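PDB 5C74: protein arginine N-methyltransferase SFM1 from Saccharomyces cerevisiae, which uses S-adenosyl-L-methionine to monomethylate a single arginine side chain of ribosomal protein S3. Local coordinates for residues 3-8 and 142-147; 22-27 and 48-53; 63-66 and 71-74; 119-122 and 127-130; 166-171 and 176-181. All blocks are in the same frame, centred on the assembly; numbering follows the deposited sequence.

Interaction 1: 3-8 and 142-147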
# COMPACT_ATOMS: atom_id res chain seq x y z
N TYR A 3 9.13 -9.61 16.67
CA TYR A 3 8.19 -8.53 16.40
C TYR A 3 7.02 -9.04 15.58
O TYR A 3 7.21 -9.75 14.61
CB TYR A 3 8.90 -7.41 15.67
CG TYR A 3 9.99 -6.85 16.54
CD1 TYR A 3 9.70 -5.88 17.50
CD2 TYR A 3 11.29 -7.34 16.46
CE1 TYR A 3 10.70 -5.39 18.34
CE2 TYR A 3 12.29 -6.85 17.30
CZ TYR A 3 11.98 -5.87 18.23
OH TYR A 3 12.95 -5.40 19.07
N ILE A 4 5.82 -8.67 15.99
CA ILE A 4 4.62 -9.05 15.25
C ILE A 4 3.91 -7.78 14.80
O ILE A 4 3.64 -6.91 15.61
CB ILE A 4 3.67 -9.92 16.11
CG1 ILE A 4 4.39 -11.20 16.58
CG2 ILE A 4 2.38 -10.28 15.34
CD1 ILE A 4 3.64 -11.95 17.69
N ILE A 5 3.63 -7.67 13.51
CA ILE A 5 2.91 -6.50 13.01
C ILE A 5 1.61 -6.95 12.41
O ILE A 5 1.60 -7.76 11.49
CB ILE A 5 3.72 -5.72 11.94
CG1 ILE A 5 5.05 -5.21 12.51
CG2 ILE A 5 2.90 -4.56 11.39
CD1 ILE A 5 5.96 -4.62 11.46
N GLU A 6 0.50 -6.45 12.92
CA GLU A 6 -0.78 -6.78 12.31
C GLU A 6 -0.91 -5.95 11.04
O GLU A 6 -0.88 -4.72 11.09
CB GLU A 6 -1.95 -6.48 13.25
CG GLU A 6 -1.93 -7.30 14.54
CD GLU A 6 -3.28 -7.27 15.25
OE1 GLU A 6 -3.83 -6.16 15.42
OE2 GLU A 6 -3.79 -8.36 15.59
N HIS A 7 -1.05 -6.62 9.90
CA HIS A 7 -1.15 -5.91 8.63
C HIS A 7 -2.55 -6.13 8.13
O HIS A 7 -2.77 -7.01 7.32
CB HIS A 7 -0.10 -6.42 7.63
CG HIS A 7 -0.06 -5.63 6.35
ND1 HIS A 7 0.85 -4.62 6.12
CD2 HIS A 7 -0.82 -5.70 5.23
CE1 HIS A 7 0.65 -4.10 4.92
NE2 HIS A 7 -0.36 -4.74 4.36
N MET A 8 -3.50 -5.36 8.66
CA MET A 8 -4.91 -5.63 8.46
C MET A 8 -5.50 -4.73 7.38
O MET A 8 -6.50 -4.05 7.59
CB MET A 8 -5.69 -5.45 9.76
CG MET A 8 -5.23 -6.38 10.91
SD MET A 8 -6.02 -6.05 12.52
CE MET A 8 -7.68 -6.66 12.22
N THR A 142 11.21 2.67 13.04
CA THR A 142 11.85 3.42 14.13
C THR A 142 11.49 2.80 15.49
O THR A 142 12.35 2.68 16.38
CB THR A 142 11.42 4.90 14.13
OG1 THR A 142 11.93 5.55 12.95
CG2 THR A 142 11.99 5.60 15.36
N ALA A 143 10.23 2.41 15.65
CA ALA A 143 9.76 1.81 16.90
C ALA A 143 10.52 0.51 17.16
O ALA A 143 10.90 0.23 18.30
CB ALA A 143 8.26 1.54 16.86
N ILE A 144 10.73 -0.26 16.11
CA ILE A 144 11.46 -1.51 16.24
C ILE A 144 12.93 -1.23 16.54
O ILE A 144 13.51 -1.88 17.40
CB ILE A 144 11.30 -2.39 14.98
CG1 ILE A 144 9.85 -2.89 14.95
CG2 ILE A 144 12.31 -3.57 15.00
CD1 ILE A 144 9.52 -3.81 13.80
N ARG A 145 13.53 -0.23 15.89
CA ARG A 145 14.92 0.11 16.23
C ARG A 145 15.01 0.52 17.69
O ARG A 145 15.94 0.13 18.41
CB ARG A 145 15.46 1.24 15.34
CG ARG A 145 16.85 1.69 15.73
CD ARG A 145 17.44 2.61 14.67
NE ARG A 145 17.73 1.86 13.47
CZ ARG A 145 18.86 1.20 13.28
NH1 ARG A 145 19.81 1.22 14.21
NH2 ARG A 145 19.05 0.52 12.16
N THR A 146 14.05 1.32 18.13
CA THR A 146 14.04 1.80 19.50
C THR A 146 13.91 0.65 20.47
O THR A 146 14.60 0.60 21.48
CB THR A 146 12.89 2.80 19.73
OG1 THR A 146 13.09 3.96 18.90
CG2 THR A 146 12.85 3.22 21.20
N THR A 147 13.04 -0.30 20.14
CA THR A 147 12.85 -1.45 21.02
C THR A 147 14.13 -2.28 21.13
O THR A 147 14.48 -2.79 22.21
CB THR A 147 11.67 -2.31 20.52
OG1 THR A 147 10.47 -1.54 20.63
CG2 THR A 147 11.55 -3.57 21.40

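Interaction 2: 22-27 and 48-53. With SO4 (sulfate ion), chain C.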
# COMPACT_ATOMS: atom_id res chain seq x y z
N GLN A 22 13.44 -2.53 5.66
CA GLN A 22 14.44 -2.04 6.62
C GLN A 22 14.37 -2.86 7.90
O GLN A 22 15.41 -3.24 8.47
CB GLN A 22 14.21 -0.56 6.92
CG GLN A 22 15.24 0.04 7.88
CD GLN A 22 16.49 0.53 7.19
OE1 GLN A 22 16.79 0.13 6.05
NE2 GLN A 22 17.22 1.41 7.86
N ILE A 23 13.16 -3.16 8.35
CA ILE A 23 12.99 -4.00 9.56
C ILE A 23 13.62 -5.38 9.38
O ILE A 23 14.37 -5.86 10.24
CB ILE A 23 11.49 -4.12 9.92
CG1 ILE A 23 10.97 -2.75 10.39
CG2 ILE A 23 11.25 -5.19 10.98
CD1 ILE A 23 9.43 -2.59 10.39
N LEU A 24 13.34 -6.02 8.24
CA LEU A 24 13.90 -7.33 7.94
C LEU A 24 15.43 -7.29 7.90
O LEU A 24 16.08 -8.21 8.39
CB LEU A 24 13.35 -7.86 6.61
CG LEU A 24 11.87 -8.26 6.65
CD1 LEU A 24 11.28 -8.34 5.23
CD2 LEU A 24 11.71 -9.61 7.35
N ARG A 25 16.00 -6.24 7.33
CA ARG A 25 17.45 -6.14 7.27
C ARG A 25 18.02 -5.96 8.67
O ARG A 25 19.11 -6.45 8.97
CB ARG A 25 17.90 -4.99 6.35
CG ARG A 25 17.81 -5.34 4.85
CD ARG A 25 18.38 -4.25 3.96
NE ARG A 25 17.64 -3.00 4.12
CZ ARG A 25 16.73 -2.54 3.27
NH1 ARG A 25 16.45 -3.21 2.16
NH2 ARG A 25 16.12 -1.40 3.53
N GLU A 26 17.28 -5.27 9.53
CA GLU A 26 17.76 -5.02 10.89
C GLU A 26 17.62 -6.24 11.81
O GLU A 26 18.60 -6.66 12.43
CB GLU A 26 17.03 -3.84 11.53
CG GLU A 26 17.64 -3.48 12.88
CD GLU A 26 16.86 -2.41 13.64
OE1 GLU A 26 15.93 -1.81 13.08
OE2 GLU A 26 17.19 -2.17 14.82
N VAL A 27 16.42 -6.81 11.91
CA VAL A 27 16.20 -7.84 12.93
C VAL A 27 16.22 -9.26 12.37
O VAL A 27 16.37 -10.24 13.12
CB VAL A 27 14.88 -7.62 13.69
CG1 VAL A 27 14.86 -6.20 14.33
CG2 VAL A 27 13.68 -7.81 12.79
N GLN A 48 7.53 -8.79 -4.24
CA GLN A 48 8.70 -9.63 -4.52
C GLN A 48 9.91 -9.28 -3.66
O GLN A 48 10.68 -10.16 -3.27
CB GLN A 48 9.08 -9.54 -6.00
CG GLN A 48 8.13 -10.26 -6.94
CD GLN A 48 8.09 -11.76 -6.68
OE1 GLN A 48 7.04 -12.33 -6.42
NE2 GLN A 48 9.25 -12.40 -6.75
N ARG A 49 10.08 -8.00 -3.37
CA ARG A 49 11.21 -7.57 -2.55
C ARG A 49 11.11 -8.17 -1.15
O ARG A 49 12.13 -8.56 -0.57
CB ARG A 49 11.27 -6.04 -2.49
CG ARG A 49 11.98 -5.43 -3.70
CD ARG A 49 11.73 -3.92 -3.80
NE ARG A 49 10.32 -3.60 -4.02
CZ ARG A 49 9.80 -2.40 -3.77
NH1 ARG A 49 10.58 -1.42 -3.30
NH2 ARG A 49 8.51 -2.17 -3.98
N LEU A 50 9.89 -8.29 -0.64
CA LEU A 50 9.72 -8.80 0.72
C LEU A 50 9.85 -10.33 0.74
O LEU A 50 10.41 -10.91 1.68
CB LEU A 50 8.38 -8.36 1.30
CG LEU A 50 8.26 -6.83 1.44
CD1 LEU A 50 6.88 -6.45 1.94
CD2 LEU A 50 9.33 -6.28 2.40
N LEU A 51 9.32 -10.98 -0.28
CA LEU A 51 9.50 -12.43 -0.41
C LEU A 51 10.99 -12.77 -0.48
O LEU A 51 11.45 -13.69 0.20
CB LEU A 51 8.77 -12.94 -1.64
CG LEU A 51 7.25 -12.96 -1.52
CD1 LEU A 51 6.61 -13.43 -2.82
CD2 LEU A 51 6.78 -13.81 -0.34
N LYS A 52 11.76 -12.02 -1.27
CA LYS A 52 13.18 -12.30 -1.39
C LYS A 52 13.91 -12.09 -0.08
O LYS A 52 14.93 -12.73 0.19
CB LYS A 52 13.82 -11.46 -2.50
CG LYS A 52 13.30 -11.83 -3.89
CD LYS A 52 14.19 -11.29 -4.99
CE LYS A 52 13.60 -11.63 -6.36
NZ LYS A 52 12.28 -10.97 -6.56
N LEU A 53 13.39 -11.20 0.76
CA LEU A 53 13.99 -10.97 2.07
C LEU A 53 13.52 -11.99 3.12
O LEU A 53 13.97 -11.97 4.26
CB LEU A 53 13.70 -9.54 2.54
CG LEU A 53 14.56 -8.45 1.88
CD1 LEU A 53 14.10 -7.04 2.27
CD2 LEU A 53 16.02 -8.65 2.24
S SO4 C . 7.72 -5.50 -5.63
O1 SO4 C . 6.95 -4.34 -5.20
O2 SO4 C . 6.78 -6.57 -5.90
O3 SO4 C . 8.65 -5.89 -4.57
O4 SO4 C . 8.48 -5.20 -6.84

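Interaction 3: 63-66 and 71-74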
# COMPACT_ATOMS: atom_id res chain seq x y z
N LYS A 63 -2.18 -15.30 17.68
CA LYS A 63 -2.27 -16.57 18.41
C LYS A 63 -2.25 -17.78 17.47
O LYS A 63 -2.24 -18.92 17.93
CB LYS A 63 -3.52 -16.59 19.28
CG LYS A 63 -3.32 -15.83 20.61
CD LYS A 63 -2.41 -16.62 21.55
CE LYS A 63 -3.17 -17.76 22.22
NZ LYS A 63 -2.29 -18.61 23.05
N GLY A 64 -2.21 -17.53 16.16
CA GLY A 64 -2.08 -18.62 15.19
C GLY A 64 -0.68 -18.72 14.60
O GLY A 64 -0.38 -19.59 13.78
N ILE A 65 0.20 -17.83 15.04
CA ILE A 65 1.55 -17.76 14.49
C ILE A 65 2.37 -19.02 14.77
O ILE A 65 3.10 -19.50 13.90
CB ILE A 65 2.28 -16.51 15.06
CG1 ILE A 65 1.77 -15.24 14.37
CG2 ILE A 65 3.78 -16.64 14.93
CD1 ILE A 65 2.41 -13.96 14.97
N ASN A 66 2.22 -19.57 15.98
CA ASN A 66 3.02 -20.72 16.39
C ASN A 66 2.67 -21.95 15.54
O ASN A 66 3.54 -22.71 15.15
CB ASN A 66 2.82 -21.02 17.88
CG ASN A 66 3.55 -20.01 18.78
OD1 ASN A 66 2.95 -19.41 19.68
ND2 ASN A 66 4.84 -19.81 18.52
N ASP A 71 8.99 -23.29 14.18
CA ASP A 71 10.30 -23.01 14.76
C ASP A 71 10.27 -21.91 15.84
O ASP A 71 11.18 -21.83 16.66
CB ASP A 71 11.29 -22.60 13.66
CG ASP A 71 10.80 -21.41 12.85
OD1 ASP A 71 9.60 -21.40 12.48
OD2 ASP A 71 11.60 -20.49 12.59
N LEU A 72 9.22 -21.09 15.86
CA LEU A 72 9.18 -19.97 16.81
C LEU A 72 8.88 -20.44 18.23
O LEU A 72 8.14 -21.40 18.43
CB LEU A 72 8.14 -18.93 16.39
CG LEU A 72 8.44 -18.16 15.09
CD1 LEU A 72 7.26 -17.28 14.70
CD2 LEU A 72 9.68 -17.31 15.25
N GLU A 73 9.44 -19.74 19.22
CA GLU A 73 9.08 -20.06 20.60
C GLU A 73 7.62 -19.68 20.80
O GLU A 73 7.12 -18.77 20.13
CB GLU A 73 9.98 -19.34 21.60
CG GLU A 73 9.67 -17.89 21.83
CD GLU A 73 10.57 -17.29 22.90
OE1 GLU A 73 11.33 -16.35 22.58
OE2 GLU A 73 10.53 -17.75 24.06
N LEU A 74 6.93 -20.41 21.67
CA LEU A 74 5.51 -20.17 21.92
C LEU A 74 5.25 -18.76 22.43
O LEU A 74 6.04 -18.24 23.21
CB LEU A 74 4.96 -21.18 22.93
CG LEU A 74 4.90 -22.63 22.46
CD1 LEU A 74 4.38 -23.52 23.58
CD2 LEU A 74 4.02 -22.75 21.21
O HOH W 1 5.96 -22.20 16.93

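Interaction 4: 119-122 and 127-130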
# COMPACT_ATOMS: atom_id res chain seq x y z
N GLU A 119 -9.88 -4.88 21.42
CA GLU A 119 -10.24 -6.11 20.72
C GLU A 119 -9.28 -7.25 21.05
O GLU A 119 -9.71 -8.37 21.35
CB GLU A 119 -10.27 -5.87 19.21
CG GLU A 119 -11.44 -5.01 18.75
CD GLU A 119 -11.40 -4.70 17.25
OE1 GLU A 119 -10.55 -5.28 16.54
OE2 GLU A 119 -12.23 -3.88 16.79
N LEU A 120 -7.99 -6.97 20.96
CA LEU A 120 -6.97 -8.00 21.22
C LEU A 120 -7.06 -8.50 22.65
O LEU A 120 -7.06 -9.71 22.90
CB LEU A 120 -5.58 -7.45 20.93
CG LEU A 120 -5.16 -7.38 19.46
CD1 LEU A 120 -3.90 -6.55 19.29
CD2 LEU A 120 -4.93 -8.79 18.92
N LYS A 121 -7.15 -7.56 23.59
CA LYS A 121 -7.19 -7.93 25.00
C LYS A 121 -8.47 -8.64 25.39
O LYS A 121 -8.48 -9.52 26.25
CB LYS A 121 -7.00 -6.68 25.86
CG LYS A 121 -5.58 -6.16 25.81
CD LYS A 121 -5.37 -5.05 26.81
CE LYS A 121 -3.95 -4.51 26.72
NZ LYS A 121 -3.65 -3.65 27.90
N THR A 122 -9.57 -8.27 24.76
CA THR A 122 -10.83 -8.96 25.00
C THR A 122 -10.78 -10.39 24.45
O THR A 122 -11.33 -11.32 25.05
CB THR A 122 -12.02 -8.19 24.37
OG1 THR A 122 -12.11 -6.88 24.96
CG2 THR A 122 -13.32 -8.94 24.60
N LEU A 127 -3.09 -12.67 27.71
CA LEU A 127 -1.91 -12.70 26.84
C LEU A 127 -0.99 -11.47 26.90
O LEU A 127 0.23 -11.61 27.00
CB LEU A 127 -2.38 -12.89 25.39
CG LEU A 127 -1.28 -12.93 24.34
CD1 LEU A 127 -0.36 -14.11 24.58
CD2 LEU A 127 -1.90 -12.98 22.92
N LEU A 128 -1.56 -10.27 26.82
CA LEU A 128 -0.78 -9.08 26.50
C LEU A 128 -0.52 -8.15 27.69
O LEU A 128 -1.35 -8.02 28.58
CB LEU A 128 -1.49 -8.28 25.40
CG LEU A 128 -1.80 -9.10 24.16
CD1 LEU A 128 -2.92 -8.46 23.38
CD2 LEU A 128 -0.56 -9.21 23.32
N ILE A 129 0.64 -7.50 27.65
CA ILE A 129 0.99 -6.45 28.61
C ILE A 129 1.33 -5.19 27.82
O ILE A 129 2.19 -5.21 26.94
CB ILE A 129 2.20 -6.86 29.49
CG1 ILE A 129 1.90 -8.16 30.25
CG2 ILE A 129 2.58 -5.73 30.45
CD1 ILE A 129 0.87 -8.00 31.34
N SER A 130 0.66 -4.08 28.12
CA SER A 130 0.87 -2.83 27.41
C SER A 130 2.17 -2.12 27.82
O SER A 130 2.51 -2.07 29.00
CB SER A 130 -0.31 -1.88 27.65
OG SER A 130 -1.49 -2.33 27.01
O HOH W 2 -1.19 -3.96 30.33
O HOH W 3 -3.32 -6.54 29.43

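Interaction 5: 166-171 and 176-181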
# COMPACT_ATOMS: atom_id res chain seq x y z
N PRO A 166 11.61 15.78 11.92
CA PRO A 166 12.67 16.31 11.06
C PRO A 166 12.09 16.91 9.79
O PRO A 166 11.05 16.46 9.32
CB PRO A 166 13.49 15.08 10.71
CG PRO A 166 12.51 13.94 10.81
CD PRO A 166 11.66 14.31 12.00
N GLU A 167 12.76 17.92 9.26
CA GLU A 167 12.34 18.53 8.01
C GLU A 167 13.42 18.27 6.96
O GLU A 167 14.61 18.47 7.23
CB GLU A 167 12.11 20.04 8.19
CG GLU A 167 11.69 20.77 6.93
CD GLU A 167 11.49 22.26 7.17
OE1 GLU A 167 10.33 22.72 7.19
OE2 GLU A 167 12.50 22.98 7.34
N PHE A 168 13.01 17.81 5.78
CA PHE A 168 13.93 17.53 4.70
C PHE A 168 13.76 18.54 3.57
O PHE A 168 12.72 18.56 2.93
CB PHE A 168 13.72 16.11 4.18
CG PHE A 168 13.87 15.06 5.25
CD1 PHE A 168 15.12 14.55 5.58
CD2 PHE A 168 12.77 14.62 5.96
CE1 PHE A 168 15.26 13.58 6.58
CE2 PHE A 168 12.89 13.67 6.95
CZ PHE A 168 14.15 13.14 7.27
N ARG A 169 14.77 19.37 3.36
CA ARG A 169 14.70 20.43 2.35
C ARG A 169 15.29 19.96 1.01
O ARG A 169 16.39 19.41 0.97
CB ARG A 169 15.44 21.69 2.84
CG ARG A 169 15.34 22.87 1.86
CD ARG A 169 15.53 24.23 2.52
NE ARG A 169 14.40 24.62 3.36
CZ ARG A 169 13.21 25.02 2.89
NH1 ARG A 169 12.97 25.05 1.59
NH2 ARG A 169 12.25 25.36 3.74
N PHE A 170 14.55 20.18 -0.08
CA PHE A 170 15.00 19.73 -1.41
C PHE A 170 15.36 20.90 -2.33
O PHE A 170 16.04 20.73 -3.33
CB PHE A 170 13.93 18.86 -2.06
CG PHE A 170 13.51 17.71 -1.19
CD1 PHE A 170 14.39 16.67 -0.94
CD2 PHE A 170 12.25 17.67 -0.61
CE1 PHE A 170 14.03 15.61 -0.13
CE2 PHE A 170 11.88 16.62 0.20
CZ PHE A 170 12.77 15.58 0.44
N ASN A 171 14.88 22.09 -1.97
CA ASN A 171 15.32 23.34 -2.60
C ASN A 171 14.82 24.52 -1.78
O ASN A 171 14.21 24.33 -0.73
CB ASN A 171 14.84 23.45 -4.06
CG ASN A 171 13.33 23.36 -4.19
OD1 ASN A 171 12.60 24.26 -3.80
ND2 ASN A 171 12.87 22.26 -4.78
N THR A 176 9.92 18.98 3.22
CA THR A 176 8.89 18.10 3.73
C THR A 176 9.17 17.78 5.18
O THR A 176 10.28 17.36 5.52
CB THR A 176 8.79 16.80 2.92
OG1 THR A 176 8.43 17.11 1.57
CG2 THR A 176 7.72 15.87 3.51
N GLU A 177 8.18 17.99 6.04
CA GLU A 177 8.29 17.56 7.43
C GLU A 177 7.64 16.20 7.62
O GLU A 177 6.51 16.00 7.17
CB GLU A 177 7.64 18.59 8.36
CG GLU A 177 7.46 18.11 9.81
CD GLU A 177 6.71 19.14 10.63
OE1 GLU A 177 5.47 19.19 10.53
OE2 GLU A 177 7.35 19.92 11.35
N MET A 178 8.38 15.28 8.24
CA MET A 178 7.88 13.95 8.64
C MET A 178 7.54 14.01 10.12
O MET A 178 8.43 14.15 10.96
CB MET A 178 8.91 12.84 8.37
CG MET A 178 9.27 12.69 6.89
SD MET A 178 7.89 12.42 5.72
CE MET A 178 7.23 10.88 6.32
N PRO A 179 6.24 13.93 10.44
CA PRO A 179 5.74 14.21 11.79
C PRO A 179 5.90 13.04 12.74
O PRO A 179 4.91 12.58 13.30
CB PRO A 179 4.25 14.51 11.55
CG PRO A 179 3.92 13.66 10.36
CD PRO A 179 5.13 13.75 9.48
N PHE A 180 7.14 12.58 12.90
CA PHE A 180 7.45 11.44 13.74
C PHE A 180 8.72 11.71 14.50
O PHE A 180 9.49 12.60 14.15
CB PHE A 180 7.63 10.17 12.89
CG PHE A 180 6.44 9.84 12.07
CD1 PHE A 180 5.38 9.13 12.63
CD2 PHE A 180 6.35 10.25 10.75
CE1 PHE A 180 4.25 8.83 11.88
CE2 PHE A 180 5.22 9.96 10.00
CZ PHE A 180 4.17 9.25 10.57
N ARG A 181 8.93 10.90 15.53
CA ARG A 181 10.18 10.92 16.25
C ARG A 181 11.07 9.86 15.62
O ARG A 181 10.63 8.72 15.46
CB ARG A 181 9.93 10.63 17.73
CG ARG A 181 11.19 10.30 18.53
CD ARG A 181 10.85 10.22 20.03
NE ARG A 181 10.62 11.55 20.58
CZ ARG A 181 10.03 11.80 21.75
NH1 ARG A 181 9.58 10.80 22.52
NH2 ARG A 181 9.89 13.06 22.16

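Interaction 1: 3-8 and 142-147
T147, which meets the phenol end of Y3, grips the carbonyl oxygen of A143 twice. T147 N lies 2.9 Å from A143 O, and T147 OG1 lies 3.0 Å from A143 O. The two donors arrive from opposite faces of the carbonyl plane. In this way a buried helical threonine satisfies its hydroxyl within its own helix. The helix is 140-151, packed on the parallel sheet of this SPOUT-superfamily methyltransferase. Strand 2-6 is an inner strand of that sheet. Strand 3-6 and helix 142-147 run nearly antiparallel, at 159°, with axes 11.0 Å apart at closest approach.

Y3 carries most of the contact. Its ring lies flat under I144, whose CG2 sits over the ring centre, 3.9 Å from the centroid and 8° off the normal. This is a CH-pi contact over the face. I144 CG1 comes within 3.9 Å of Y3 CD1. The CD1 tip of I144 reaches on to I5 CD1, more loosely. V27 of helix 14-27 and F102 of strand 101-104 also pack on Y3. The hydroxyl of Y3 is hydrogen-bonded to OE1 of Q148, the residue after T147. A leucine in place of Y3 removes the ring and its hydroxyl, and would probably leave I144 CG2 without a flat surface to rest on and Q148 OE1 without this partner. T147 holds OG1 anti to its carbonyl carbon (chi1 -65°), which presents the methyl to the phenol. T147 CG2 then lies in the ring plane, at the edge, 3.3 Å from Y3 OH.

Interaction 2: 22-27 and 48-53
This is a small apolar contact between two helices, made by L24 on one side and L50 and L53 on the other. Helix 14-27 and the short helix 48-52 meet away from the middle of the chain, partly buried. One methyl does most of the work. L24 CD1 lies 3.8 Å from L53 CB and 4.0 Å from L50 CD2. The L24 and L50 side chains cross at about a right angle. L24 also packs on L32 of strand 32-35. L50 reaches Y20 and S21 of helix 14-27 as well, which widens the contact.

R25 runs past the solvent-facing side. Its guanidinium stands obliquely to L53 CD1 and barely touches it. Its main partner is one turn back in the same helix. R25 NH2 donates to Q22 OE1 over 3.0 Å, with an N-H...O angle of 180°. The bond lies in both the guanidinium and the amide carbonyl plane, so it probably helps to set the turn of both flat groups.

The start of helix 48-52 holds a sulfate ion, probably from the crystallisation liquor. Q48 N donates to O2 of the sulfate at 2.9 Å. O3 takes two bonds, from R49 N at 2.8 Å and from R49 NE at 2.9 Å. R49 NH2 donates to O1. The side chain of R49 bends at chi3 (-64°), which brings its edge round to the ion. R49 NH2 also forms a salt bridge with E14 at the start of helix 14-27. Backbone NH groups at a helix start joined by an arginine side chain are a familiar form of anion site.

Interaction 3: 63-66 and 71-74
N66 reaches from the short helix 65-68 to the loop that follows it, and each atom of its side chain meets that loop. N66 CB lies 3.9 Å from L74 CD2. Next along, N66 CG is 3.7 Å from L74 CD2. CG is anti to the carbonyl carbon (chi1 -74°), which lays the amide across the L74 side chain at about a right angle. N66 OD1 comes to 3.5 Å from L74 CA and accepts a hydrogen bond from L75 N. N66 ND2 donates to E73 O over 3.0 Å. The N-H...O angle is 146°, and the donor stands above the carbonyl plane, 55° out of it. E73 O is shared with Y101 OH. N66 ND2 also donates to a water at 3.1 Å, and that water lies 2.8 Å from L72 O, to which it can donate.

One segment holds the first turn of helix 65-68; the other lies in the connection from it to strand 80-83 of the parallel sheet in the SPOUT fold. Both amide ends of N66 are therefore spent on backbone of this connection. An alanine here has no amide, and L75 N and E73 O would probably each lose a partner, leaving the connection less firmly tied to the helix.

The inner side of the contact is apolar. I65 CG2 meets L72 CD1 at 3.5 Å, and the two side chains cross at a slant. I65 goes on to pack against I4 and I33 of the sheet, and L72 also touches I33. On the outer side E73 forms salt bridges with K2 and K76, and D71 forms one with R56.

Interaction 4: 119-122 and 127-130
K121 stretches from helix 116-123 to S130 on strand 128-131. The helix and strand close a beta-alpha-beta crossover that leaves strand 101-104, passes over strand 80-83 and enters the parallel sheet at its edge. The K121 chain starts with CG anti to the carbonyl carbon (chi1 -72°). Beyond CG it is fully extended, and this length brings the ammonium group to the strand. K121 NZ donates to S130 OG at 2.7 Å, a short bond. K121 CE is 3.3 Å from S130 OG. S130 OG is also hydrogen-bonded to D84 OD2. The hydroxyl thus sits between a lysine and an aspartate.

Two waters link the lysine loosely to the strand backbone. One accepts from S130 N at 2.9 Å, the other donates to L128 O at 2.6 Å. Each accepts only a weak, long bond from K121 NZ.

Beneath the lysine the contact is apolar. L128 has its branch anti to the carbonyl carbon (chi1 -54°), pointing at the helix. L120 also packs on L82 of strand 80-83. L128 CD1 ends 3.8 Å from L120 CB and 4.3 Å from K121 CG.

Interaction 5: 166-171 and 176-181
E167 and E177 are paired across the strands with like charges on one face of the sheet, and each finds its polar partner in the second subunit. E167 CA and E177 CA are 4.2 Å apart in an antiparallel non-hydrogen-bonded pair. E167 OE1 and E177 OE2 lie 5.8 Å from each other. E167 OE1 is hydrogen-bonded to the tag histidine H211 of the second subunit, and E177 OE1 to its tag histidine H209. A nickel(II) ion lies about 4 Å from the side chain of E177. These neighbours probably ease the repulsion between the carboxylates.

F168 and T176 form the adjacent hydrogen-bonded pair. F168 N donates to T176 O at 2.8 Å, and T176 N to F168 O at 2.8 Å. Just beyond the ladder, M178 N donates to P166 O at 3.1 Å, almost in line with the carbonyl bond.

F168 and T176 point to the other face. The edge of the F168 ring meets M178, with F168 CE2 3.8 Å from M178 CG, and the side chains cross at about a right angle. M178 bends at chi2 (-55°) and chi3, and its end leads away from F168. The edge of the F170 ring approaches T176, with F170 CE2 3.7 Å from T176 OG1. F170 and N171 both stand opposite E174, a classic beta bulge. P179 then centres an inverse gamma turn.

Strands 162-169 and 174-177 form a hairpin within a small antiparallel sheet. Helix 196-205 packs on F168 and F170, and T176 and E177 pair with a strand of the second subunit, continuing the sheet across the interface.

How the interactions relate
Interaction 1 is the buried core contact, and interactions 2, 3 and 4 touch or lie round the same parallel sheet. I144 of interaction 1 packs on I23 and V27 of interaction 2, I4 on I65 of interaction 3, and E6 on L120 of interaction 4. The chemistry changes outward. Interaction 1 relies on a ring face and methyls. Interactions 2 and 4 are partly buried and combine leucine contacts with polar groups beside them. Interaction 3 lies at the surface and leans on one amide and a water. Interaction 5 belongs to a separate antiparallel sheet. Its centre is about 38 Å from that of interaction 3. It relies on backbone bonds and reaches the second subunit.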